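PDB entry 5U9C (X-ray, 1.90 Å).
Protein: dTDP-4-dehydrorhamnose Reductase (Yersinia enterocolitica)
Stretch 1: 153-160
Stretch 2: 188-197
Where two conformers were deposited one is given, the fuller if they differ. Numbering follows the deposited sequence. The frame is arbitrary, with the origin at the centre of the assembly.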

ATOM      1  N   ARG D 153      -2.968 -26.895  -1.816  1.00 23.26           N
ATOM      2  CA  ARG D 153      -2.669 -25.820  -2.743  1.00 23.35           C
ATOM      3  C   ARG D 153      -1.475 -26.242  -3.584  1.00 23.80           C
ATOM      4  O   ARG D 153      -0.412 -26.567  -3.056  1.00 23.92           O
ATOM      5  CB  ARG D 153      -2.386 -24.506  -2.012  1.00 23.25           C
ATOM      6  CG  ARG D 153      -3.521 -24.016  -1.122  1.00 24.05           C
ATOM      7  CD  ARG D 153      -3.249 -22.613  -0.591  1.00 24.24           C
ATOM      8  NE  ARG D 153      -4.310 -22.097   0.258  1.00 24.75           N
ATOM      9  CZ  ARG D 153      -4.199 -21.694   1.525  1.00 26.29           C
ATOM     10  NH1 ARG D 153      -3.028 -21.671   2.166  1.00 26.01           N
ATOM     11  NH2 ARG D 153      -5.281 -21.238   2.143  1.00 26.25           N
ATOM     12  N   ALA D 154      -1.693 -26.290  -4.896  1.00 24.96           N
ATOM     13  CA  ALA D 154      -0.652 -26.609  -5.875  1.00 25.42           C
ATOM     14  C   ALA D 154      -0.259 -25.318  -6.586  1.00 24.11           C
ATOM     15  O   ALA D 154      -1.044 -24.373  -6.668  1.00 24.87           O
ATOM     16  CB  ALA D 154      -1.162 -27.621  -6.898  1.00 25.97           C
ATOM     17  N   GLY D 155       0.962 -25.288  -7.085  1.00 23.87           N
ATOM     18  CA  GLY D 155       1.486 -24.145  -7.811  1.00 24.87           C
ATOM     19  C   GLY D 155       1.285 -24.372  -9.306  1.00 26.22           C
ATOM     20  O   GLY D 155       0.196 -24.761  -9.743  1.00 27.41           O
ATOM     21  N   TRP D 156       2.327 -24.125 -10.096  1.00 25.61           N
ATOM     22  CA  TRP D 156       2.256 -24.346 -11.550  1.00 26.05           C
ATOM     23  C   TRP D 156       2.337 -25.853 -11.833  1.00 26.42           C
ATOM     24  O   TRP D 156       3.407 -26.467 -11.699  1.00 25.64           O
ATOM     25  CB  TRP D 156       3.386 -23.615 -12.259  1.00 27.54           C
ATOM     26  CG  TRP D 156       3.343 -22.108 -12.101  1.00 27.86           C
ATOM     27  CD1 TRP D 156       2.235 -21.332 -11.912  1.00 28.67           C
ATOM     28  CD2 TRP D 156       4.433 -21.207 -12.295  1.00 27.44           C
ATOM     29  NE1 TRP D 156       2.590 -19.997 -11.899  1.00 30.75           N
ATOM     30  CE2 TRP D 156       3.931 -19.898 -12.153  1.00 29.67           C
ATOM     31  CE3 TRP D 156       5.789 -21.378 -12.533  1.00 27.40           C
ATOM     32  CZ2 TRP D 156       4.746 -18.775 -12.249  1.00 29.48           C
ATOM     33  CZ3 TRP D 156       6.599 -20.251 -12.632  1.00 28.23           C
ATOM     34  CH2 TRP D 156       6.076 -18.975 -12.490  1.00 28.37           C
HETATM   35  N   MSE D 157       1.200 -26.440 -12.191  1.00 26.19           N
HETATM   36  CA  MSE D 157       1.104 -27.886 -12.393  1.00 28.92           C
HETATM   37  C   MSE D 157       1.806 -28.366 -13.651  1.00 28.16           C
HETATM   38  O   MSE D 157       1.650 -27.786 -14.715  1.00 28.73           O
HETATM   39  CB  MSE D 157      -0.389 -28.240 -12.408  1.00 30.35           C
HETATM   40  CG  MSE D 157      -0.683 -29.744 -12.294  1.00 35.15           C
HETATM   41 SE   MSE D 157      -0.636 -30.300 -10.402  1.00 37.08          SE
HETATM   42  CE  MSE D 157      -2.440 -29.641  -9.964  1.00 33.50           C
ATOM     43  N   ILE D 158       2.648 -29.385 -13.519  1.00 27.76           N
ATOM     44  CA  ILE D 158       3.272 -30.009 -14.691  1.00 29.03           C
ATOM     45  C   ILE D 158       2.824 -31.484 -14.740  1.00 30.74           C
ATOM     46  O   ILE D 158       2.842 -32.203 -13.717  1.00 28.44           O
ATOM     47  CB  ILE D 158       4.809 -29.868 -14.720  1.00 28.85           C
ATOM     48  CG1 ILE D 158       5.463 -30.630 -13.572  1.00 30.67           C
ATOM     49  CG2 ILE D 158       5.197 -28.391 -14.667  1.00 28.30           C
ATOM     50  CD1 ILE D 158       6.972 -30.559 -13.587  1.00 31.58           C
ATOM     51  N   GLY D 159       2.367 -31.909 -15.909  1.00 31.45           N
ATOM     52  CA  GLY D 159       1.903 -33.275 -16.099  1.00 35.04           C
ATOM     53  C   GLY D 159       1.140 -33.446 -17.402  1.00 37.48           C
ATOM     54  O   GLY D 159       0.748 -32.465 -18.020  1.00 38.44           O
ATOM     55  N   GLY D 160       0.928 -34.699 -17.798  1.00 40.10           N
ATOM     56  CA  GLY D 160       0.196 -35.024 -19.019  1.00 42.23           C
ATOM     57  C   GLY D 160       1.046 -35.789 -20.010  1.00 43.23           C
ATOM     58  O   GLY D 160       0.545 -36.641 -20.720  1.00 44.24           O
ATOM     59  N   ASP D 188       9.934 -12.104 -15.233  1.00 30.42           N
ATOM     60  CA  ASP D 188       9.588 -11.230 -14.098  1.00 32.50           C
ATOM     61  C   ASP D 188       8.308 -11.565 -13.318  1.00 32.34           C
ATOM     62  O   ASP D 188       7.722 -10.683 -12.701  1.00 34.24           O
ATOM     63  CB  ASP D 188       9.594  -9.757 -14.563  1.00 35.34           C
ATOM     64  CG  ASP D 188       8.515  -9.447 -15.600  1.00 35.18           C
ATOM     65  OD1 ASP D 188       7.671 -10.321 -15.891  1.00 34.35           O
ATOM     66  OD2 ASP D 188       8.490  -8.293 -16.100  1.00 38.42           O
ATOM     67  N   ARG D 189       7.893 -12.827 -13.375  1.00 30.22           N
ATOM     68  CA  ARG D 189       6.772 -13.361 -12.588  1.00 32.26           C
ATOM     69  C   ARG D 189       7.289 -14.716 -12.065  1.00 29.50           C
ATOM     70  O   ARG D 189       7.750 -15.548 -12.844  1.00 29.86           O
ATOM     71  CB  ARG D 189       5.493 -13.533 -13.405  1.00 33.58           C
ATOM     72  CG  ARG D 189       4.917 -12.232 -13.960  1.00 38.35           C
ATOM     73  CD  ARG D 189       4.382 -11.300 -12.869  1.00 41.25           C
ATOM     74  NE  ARG D 189       3.819 -10.037 -13.374  1.00 43.76           N
ATOM     75  CZ  ARG D 189       4.497  -8.901 -13.569  1.00 46.95           C
ATOM     76  NH1 ARG D 189       5.817  -8.813 -13.349  1.00 46.52           N
ATOM     77  NH2 ARG D 189       3.846  -7.833 -14.026  1.00 50.10           N
ATOM     78  N   LEU D 190       7.258 -14.905 -10.749  1.00 27.69           N
ATOM     79  CA  LEU D 190       7.787 -16.110 -10.130  1.00 26.18           C
ATOM     80  C   LEU D 190       6.687 -17.009  -9.562  1.00 25.31           C
ATOM     81  O   LEU D 190       5.576 -16.551  -9.254  1.00 24.03           O
ATOM     82  CB  LEU D 190       8.742 -15.723  -9.003  1.00 27.22           C
ATOM     83  CG  LEU D 190       9.877 -14.745  -9.345  1.00 29.33           C
ATOM     84  CD1 LEU D 190      10.605 -14.276  -8.089  1.00 30.22           C
ATOM     85  CD2 LEU D 190      10.827 -15.408 -10.304  1.00 29.59           C
ATOM     86  N   GLY D 191       7.035 -18.280  -9.388  1.00 24.17           N
ATOM     87  CA  GLY D 191       6.114 -19.284  -8.852  1.00 23.93           C
ATOM     88  C   GLY D 191       6.871 -20.532  -8.457  1.00 24.40           C
ATOM     89  O   GLY D 191       8.095 -20.531  -8.427  1.00 24.61           O
ATOM     90  N   SER D 192       6.124 -21.584  -8.127  1.00 24.29           N
ATOM     91  CA  SER D 192       6.659 -22.879  -7.767  1.00 24.73           C
ATOM     92  C   SER D 192       5.968 -23.938  -8.621  1.00 25.61           C
ATOM     93  O   SER D 192       4.764 -23.825  -8.937  1.00 26.50           O
ATOM     94  CB  SER D 192       6.384 -23.160  -6.284  1.00 26.64           C
ATOM     95  OG  SER D 192       7.070 -22.233  -5.444  1.00 28.72           O
ATOM     96  N   ILE D 193       6.697 -24.986  -8.986  1.00 25.71           N
ATOM     97  CA  ILE D 193       6.072 -26.043  -9.779  1.00 25.34           C
ATOM     98  C   ILE D 193       5.581 -27.194  -8.892  1.00 24.99           C
ATOM     99  O   ILE D 193       6.152 -27.487  -7.838  1.00 24.99           O
ATOM    100  CB  ILE D 193       7.003 -26.608 -10.883  1.00 26.76           C
ATOM    101  CG1 ILE D 193       8.301 -27.146 -10.302  1.00 28.50           C
ATOM    102  CG2 ILE D 193       7.291 -25.549 -11.944  1.00 27.52           C
ATOM    103  CD1 ILE D 193       9.202 -27.772 -11.345  1.00 32.08           C
ATOM    104  N   THR D 194       4.508 -27.826  -9.333  1.00 23.41           N
ATOM    105  CA  THR D 194       3.947 -28.996  -8.686  1.00 23.68           C
ATOM    106  C   THR D 194       3.845 -30.110  -9.718  1.00 25.16           C
ATOM    107  O   THR D 194       3.117 -29.987 -10.721  1.00 23.25           O
ATOM    108  CB  THR D 194       2.534 -28.734  -8.133  1.00 23.56           C
ATOM    109  OG1 THR D 194       2.588 -27.727  -7.118  1.00 22.80           O
ATOM    110  CG2 THR D 194       1.946 -30.022  -7.512  1.00 24.58           C
ATOM    111  N   SER D 195       4.567 -31.197  -9.472  1.00 27.00           N
ATOM    112  CA  SER D 195       4.492 -32.386 -10.326  1.00 28.35           C
ATOM    113  C   SER D 195       3.164 -33.086 -10.078  1.00 28.34           C
ATOM    114  O   SER D 195       2.895 -33.519  -8.950  1.00 27.54           O
ATOM    115  CB  SER D 195       5.639 -33.357 -10.004  1.00 30.25           C
ATOM    116  OG  SER D 195       5.362 -34.656 -10.521  1.00 33.00           O
ATOM    117  N   ALA D 196       2.329 -33.192 -11.110  1.00 28.72           N
ATOM    118  CA  ALA D 196       1.039 -33.874 -10.973  1.00 30.12           C
ATOM    119  C   ALA D 196       1.224 -35.338 -10.525  1.00 32.61           C
ATOM    120  O   ALA D 196       0.442 -35.822  -9.711  1.00 31.88           O
ATOM    121  CB  ALA D 196       0.219 -33.801 -12.261  1.00 30.07           C
HETATM  122  N   MSE D 197       2.254 -36.024 -11.029  0.60 33.84           N
HETATM  123  CA  MSE D 197       2.478 -37.439 -10.643  0.60 36.58           C
HETATM  124  C   MSE D 197       2.854 -37.564  -9.179  0.60 34.29           C
HETATM  125  O   MSE D 197       2.408 -38.499  -8.508  0.60 33.97           O
HETATM  126  CB  MSE D 197       3.473 -38.144 -11.577  0.60 40.49           C
HETATM  127  CG  MSE D 197       3.689 -39.633 -11.230  0.60 47.37           C
HETATM  128 SE   MSE D 197       2.037 -40.748 -11.286  0.60 57.60          SE
HETATM  129  CE  MSE D 197       2.713 -42.311 -10.283  0.60 58.54           C
TER
HETATM  130  O   HOH W   1       3.705 -34.992 -13.428  1.00 30.37           O

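Two strands of one chain, Trp156–Ile158 and Ile193–Ser195, lie side by side and run parallel, their directions differing by 33°; 575 Å² of surface is buried between the two stretches. At the start of stretch 2, Asp188 makes no contact with stretch 1, and the guanidinium of Arg189 turns back on its neighbour, NH1 donating to Asp188 O at 2.7 Å. The backbone here meets the indole of Trp156: Arg189 O lies at the ring edge, 3.8 Å from Trp156 CH2, and the side chain of Leu190 points away. Gly191 then passes over a face of the ring, its CA 3.7 Å from the centroid of the six-membered ring of Trp156 in a CH-pi contact. A side chain could not fit here, since an ideal CB on Gly191 would come within 2.5 Å of Trp156 CZ2. What stretch 2 lays over this face of the indole is main chain, Gly191 CA and Ser192 N.

Ser192 directs its side chain away and contributes its carbonyl: Trp156 N donates to Ser192 O at 2.7 Å, opening the ladder. The same oxygen receives a CA-H...O contact from Gly155 CA at 3.5 Å, and a CB on Gly155 would clash with it. Ile193 pairs with Trp156, and its branched side chain lies on the sheet face shared by Trp156 and Ile158. There Ile193 CG2 is 4.4 Å from Trp156 CB, and Ile193 CD1 is 4.2 Å from Ile158 CD1, a buried aliphatic contact.

Thr194, on the other face with Met157, uses both backbone and side chain. Its N donates to Trp156 O at 2.9 Å, and its O accepts from Ile158 N at 2.9 Å. Its OG1 accepts from Gly155 N at 2.9 Å, so the hydroxyl satisfies an amide just ahead of the strand, while Thr194 CG2 lies 3.9 Å from the selenium (SE) of Met157, a selenomethionine.

Ser195 pairs with Ile158 and serves as N-cap of the helix that follows, its hydroxyl engaging a backbone N just past the stretch. Ala196 begins that helix and completes the ladder, its N donating to Ile158 O at 2.8 Å. Its small methyl points toward stretch 1, with CB 4.1 Å from Met157 SE and 4.2 Å from Gly159 CA; a CB on Gly159 would clash with it. At Met197, also a selenomethionine, the side chain leads away, but its backbone stays linked: water 1 accepts from Met197 N at 3.0 Å and donates to Ile158 O at 2.9 Å, bridging the helix start to the strand end.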